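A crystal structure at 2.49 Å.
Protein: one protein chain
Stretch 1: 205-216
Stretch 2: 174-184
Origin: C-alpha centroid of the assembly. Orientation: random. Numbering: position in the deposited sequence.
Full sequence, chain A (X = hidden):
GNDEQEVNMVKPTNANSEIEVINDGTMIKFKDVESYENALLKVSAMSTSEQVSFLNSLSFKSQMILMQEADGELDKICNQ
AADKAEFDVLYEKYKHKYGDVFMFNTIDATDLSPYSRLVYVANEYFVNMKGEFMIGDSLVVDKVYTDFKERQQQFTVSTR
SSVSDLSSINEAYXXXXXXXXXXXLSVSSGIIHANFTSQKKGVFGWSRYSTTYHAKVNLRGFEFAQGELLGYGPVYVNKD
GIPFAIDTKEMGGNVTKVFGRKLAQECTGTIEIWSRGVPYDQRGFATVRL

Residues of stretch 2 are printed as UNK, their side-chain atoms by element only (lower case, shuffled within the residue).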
# COMPACT_ATOMS: atom_id res chain seq x y z
N GLY A 205 16.80 9.06 -3.66
CA GLY A 205 15.75 8.62 -2.76
C GLY A 205 14.85 9.73 -2.27
O GLY A 205 14.82 10.82 -2.85
N TRP A 206 14.11 9.45 -1.19
CA TRP A 206 13.17 10.38 -0.57
C TRP A 206 13.87 11.40 0.31
O TRP A 206 14.75 11.07 1.12
CB TRP A 206 12.11 9.62 0.24
CG TRP A 206 11.31 8.68 -0.60
CD1 TRP A 206 11.58 7.37 -0.85
CD2 TRP A 206 10.08 8.98 -1.28
NE1 TRP A 206 10.60 6.83 -1.67
CE2 TRP A 206 9.67 7.80 -1.94
CE3 TRP A 206 9.29 10.13 -1.40
CZ2 TRP A 206 8.52 7.74 -2.74
CZ3 TRP A 206 8.13 10.07 -2.17
CH2 TRP A 206 7.76 8.89 -2.83
N SER A 207 13.45 12.64 0.16
CA SER A 207 13.96 13.82 0.82
C SER A 207 12.79 14.77 1.04
O SER A 207 11.81 14.68 0.32
CB SER A 207 15.03 14.45 -0.06
OG SER A 207 15.45 15.73 0.36
N ARG A 208 12.86 15.63 2.05
CA ARG A 208 11.79 16.58 2.36
C ARG A 208 11.70 17.72 1.33
O ARG A 208 12.72 18.16 0.78
CB ARG A 208 11.98 17.16 3.77
CG ARG A 208 11.18 16.39 4.79
CD ARG A 208 11.62 16.67 6.19
NE ARG A 208 11.38 15.50 7.04
CZ ARG A 208 12.26 15.01 7.91
NH1 ARG A 208 13.45 15.57 8.04
NH2 ARG A 208 11.95 13.95 8.63
N TYR A 209 10.48 18.21 1.09
CA TYR A 209 10.21 19.31 0.15
C TYR A 209 8.99 20.09 0.64
O TYR A 209 8.13 19.52 1.30
CB TYR A 209 10.03 18.78 -1.29
CG TYR A 209 8.61 18.37 -1.65
CD1 TYR A 209 8.00 17.27 -1.04
CD2 TYR A 209 7.88 19.09 -2.59
CE1 TYR A 209 6.68 16.91 -1.35
CE2 TYR A 209 6.56 18.75 -2.90
CZ TYR A 209 5.97 17.66 -2.28
OH TYR A 209 4.66 17.32 -2.58
N SER A 210 8.88 21.37 0.27
CA SER A 210 7.75 22.21 0.67
C SER A 210 6.46 21.85 -0.06
O SER A 210 6.51 21.57 -1.25
CB SER A 210 8.08 23.68 0.44
OG SER A 210 9.17 24.09 1.24
N THR A 211 5.30 21.88 0.64
CA THR A 211 3.97 21.60 0.04
C THR A 211 2.85 22.34 0.82
O THR A 211 3.11 22.99 1.83
CB THR A 211 3.69 20.07 -0.02
OG1 THR A 211 2.65 19.82 -0.97
CG2 THR A 211 3.28 19.48 1.32
N THR A 212 1.61 22.22 0.33
CA THR A 212 0.41 22.73 0.99
C THR A 212 -0.30 21.50 1.56
O THR A 212 -0.48 20.54 0.81
CB THR A 212 -0.45 23.52 -0.01
OG1 THR A 212 0.18 24.79 -0.23
CG2 THR A 212 -1.86 23.75 0.49
N TYR A 213 -0.65 21.51 2.86
CA TYR A 213 -1.34 20.37 3.49
C TYR A 213 -2.83 20.63 3.57
O TYR A 213 -3.27 21.78 3.69
CB TYR A 213 -0.80 20.04 4.88
CG TYR A 213 0.68 19.76 4.91
CD1 TYR A 213 1.60 20.79 5.12
CD2 TYR A 213 1.17 18.48 4.74
CE1 TYR A 213 2.97 20.54 5.15
CE2 TYR A 213 2.53 18.22 4.76
CZ TYR A 213 3.43 19.25 4.97
OH TYR A 213 4.77 18.98 4.98
N HIS A 214 -3.59 19.53 3.48
CA HIS A 214 -5.04 19.47 3.47
C HIS A 214 -5.51 18.32 4.37
O HIS A 214 -5.15 17.16 4.17
CB HIS A 214 -5.56 19.28 2.05
CG HIS A 214 -5.14 20.34 1.08
ND1 HIS A 214 -5.64 21.63 1.14
CD2 HIS A 214 -4.28 20.26 0.03
CE1 HIS A 214 -5.07 22.29 0.16
NE2 HIS A 214 -4.26 21.50 -0.56
N ALA A 215 -6.30 18.68 5.37
CA ALA A 215 -6.82 17.72 6.32
C ALA A 215 -8.30 17.95 6.54
O ALA A 215 -8.81 19.06 6.32
CB ALA A 215 -6.07 17.83 7.64
N LYS A 216 -8.97 16.87 6.92
CA LYS A 216 -10.37 16.75 7.30
C LYS A 216 -10.38 16.06 8.67
O LYS A 216 -10.00 14.89 8.80
CB LYS A 216 -11.16 15.98 6.24
CG LYS A 216 -11.81 16.86 5.18
CD LYS A 216 -12.38 16.04 4.01
CE LYS A 216 -13.75 15.42 4.30
NZ LYS A 216 -14.01 14.23 3.44
N UNK A 174 -0.16 8.77 3.07
CA UNK A 174 -0.36 8.43 1.69
C UNK A 174 0.98 8.52 0.99
O UNK A 174 1.54 9.60 0.89
c UNK A 174 -1.40 9.33 1.04
o UNK A 174 -1.80 8.78 -0.20
N UNK A 175 1.58 7.36 0.67
CA UNK A 175 2.85 7.34 -0.05
C UNK A 175 2.55 6.98 -1.48
O UNK A 175 2.06 5.89 -1.75
c UNK A 175 5.50 3.04 0.01
n UNK A 175 5.12 3.02 1.29
c UNK A 175 5.20 6.40 -0.25
c UNK A 175 6.23 5.38 0.22
n UNK A 175 5.35 1.95 -0.72
n UNK A 175 6.04 4.13 -0.51
c UNK A 175 3.89 6.40 0.56
N UNK A 176 2.80 7.89 -2.39
CA UNK A 176 2.53 7.64 -3.79
C UNK A 176 3.85 7.35 -4.52
O UNK A 176 4.86 7.09 -3.87
n UNK A 176 -0.71 7.27 -5.25
o UNK A 176 -1.08 7.16 -3.04
c UNK A 176 0.32 8.96 -3.79
c UNK A 176 -0.56 7.73 -4.00
c UNK A 176 1.73 8.82 -4.40
N UNK A 177 3.85 7.32 -5.85
CA UNK A 177 5.02 6.94 -6.62
C UNK A 177 6.23 7.90 -6.42
O UNK A 177 7.36 7.43 -6.38
c UNK A 177 4.53 8.00 -8.95
c UNK A 177 4.66 6.76 -8.12
n UNK A 177 4.33 9.74 -11.49
c UNK A 177 5.59 9.22 -10.89
c UNK A 177 5.38 7.89 -10.21
N UNK A 178 6.00 9.22 -6.28
CA UNK A 178 7.10 10.16 -6.10
C UNK A 178 6.77 11.29 -5.11
O UNK A 178 7.58 12.20 -4.96
c UNK A 178 7.61 10.70 -7.45
o UNK A 178 5.55 11.85 -7.75
c UNK A 178 6.65 11.54 -8.26
o UNK A 178 7.01 11.91 -9.39
N UNK A 179 5.62 11.18 -4.39
CA UNK A 179 5.17 12.10 -3.34
C UNK A 179 4.60 11.32 -2.13
O UNK A 179 3.90 10.33 -2.33
n UNK A 179 5.97 15.85 -5.79
c UNK A 179 4.11 13.08 -3.87
c UNK A 179 4.53 13.99 -5.02
c UNK A 179 5.58 15.01 -4.65
n UNK A 179 7.21 16.37 -7.66
n UNK A 179 7.63 14.43 -6.52
c UNK A 179 6.94 15.55 -6.65
N UNK A 180 4.91 11.76 -0.89
CA UNK A 180 4.42 11.23 0.40
C UNK A 180 3.79 12.33 1.23
O UNK A 180 4.29 13.46 1.22
n UNK A 180 8.71 8.12 3.54
c UNK A 180 7.59 9.18 1.59
c UNK A 180 6.29 9.43 0.80
c UNK A 180 7.41 8.54 2.95
c UNK A 180 5.56 10.64 1.29
N UNK A 181 2.80 11.99 2.05
CA UNK A 181 2.21 12.93 3.01
C UNK A 181 1.78 12.15 4.28
O UNK A 181 1.33 11.02 4.20
c UNK A 181 0.77 15.02 3.29
c UNK A 181 -0.16 13.02 2.05
c UNK A 181 1.09 13.82 2.39
N UNK A 182 1.95 12.77 5.43
CA UNK A 182 1.56 12.19 6.70
C UNK A 182 1.05 13.21 7.71
O UNK A 182 1.38 14.39 7.63
N UNK A 183 0.22 12.72 8.64
CA UNK A 183 -0.31 13.44 9.78
C UNK A 183 -0.24 12.48 10.98
O UNK A 183 -0.95 11.47 11.02
c UNK A 183 -2.35 14.82 10.71
c UNK A 183 -3.72 15.31 10.32
c UNK A 183 -1.73 13.99 9.55
c UNK A 183 -1.46 15.95 11.14
N UNK A 184 0.69 12.78 11.90
CA UNK A 184 0.99 11.99 13.08
C UNK A 184 0.57 12.77 14.31
O UNK A 184 0.94 13.94 14.44
c UNK A 184 2.82 10.74 11.86
c UNK A 184 2.49 11.57 13.09
c UNK A 184 3.36 10.60 9.48
c UNK A 184 3.20 11.35 10.66
c UNK A 184 2.61 9.36 11.85
o UNK A 184 3.36 8.48 8.38
c UNK A 184 2.78 8.61 10.68
c UNK A 184 3.15 9.23 9.51
O HOH W 1 3.20 15.60 -0.53

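Position 174 carries one carbon and then one oxygen, the short hydroxymethyl group of a serine. Nothing of stretch 1 lies near it; Ser 174 instead pairs through its backbone with position 181, N to O and O to N, both at 2.9 Å, and its hydroxyl is satisfied elsewhere in the structure.

At 175 three carbons lead to a nitrogen and then to a carbon bearing two more nitrogens, a guanidinium, so this is an arginine. The aliphatic part of Arg 175 is what meets stretch 1: its CG lies 4.4 Å from Trp 206 CZ2, while the charged end finds a partner elsewhere.

Position 176 has three carbons, the third carrying one oxygen and one nitrogen: an amide, hence Gln 176. Its side chain ends away from stretch 1, with both polar atoms bonded elsewhere, and its backbone does the touching, Gln 176 O lying 3.6 Å from Trp 206 CH2 at the edge of the indole.

Four carbons in a row ending in nitrogen identify 177 as lysine. Its CB points away and the chain is exposed, as suits a charged amine in a turn; Lys 177 O approaches Trp 206 CZ2 at 3.8 Å.

Position 178 shows two carbons, the second carrying two oxygens, the carboxylate of an aspartate. The side chain of Asp 178 points away, but its backbone C packs 3.5 Å from Trp 206 CH2.

At 179 a second guanidinium appears, again after three carbons and a nitrogen. Arg 179 starts away from stretch 1, yet its end comes nearer, bringing CD to 3.2 Å from Tyr 209 OH. Its NH1 donates to Asp 178 O at 2.7 Å and lies 3.5 Å from Asp 178 OD1, a salt bridge of charge alone. Any cation-pi attraction to the Tyr 209 ring is weak.

Position 180 is another unbranched run of four carbons and a nitrogen, a lysine. The length of Lys 180 lets its methylenes cover one face of the indole: CG is 3.6 Å from Trp 206 CZ3, and CD makes a CH-pi contact with the six-membered ring.

One carbon carrying two others makes 181 a valine. This compact apolar group points toward stretch 1, placing Val 181 CG2 3.8 Å from Tyr 213 CD2, at the edge of the ring.

Position 182 has no side-chain atoms and is Gly 182; a CB here would clash with the ring of position 184.

Four carbons forked at the second make 183 a leucine, and the reach of Leu 183 brings CD2 to 4.4 Å from Ala 215 CB.

A carbon followed by a six-carbon ring bearing an oxygen marks Tyr 184, which does not reach stretch 1.

The contact works without a direct hydrogen bond. Trp 206 packs against the turn and Lys 180, while Tyr 213 and Ala 215 add apolar contacts farther along. Between them, one water bridges, donating to Lys 180 O and bonding Tyr 209 OH, each at 3.0 Å.

Stretch 2 174-184: SRQKDRKVGLY
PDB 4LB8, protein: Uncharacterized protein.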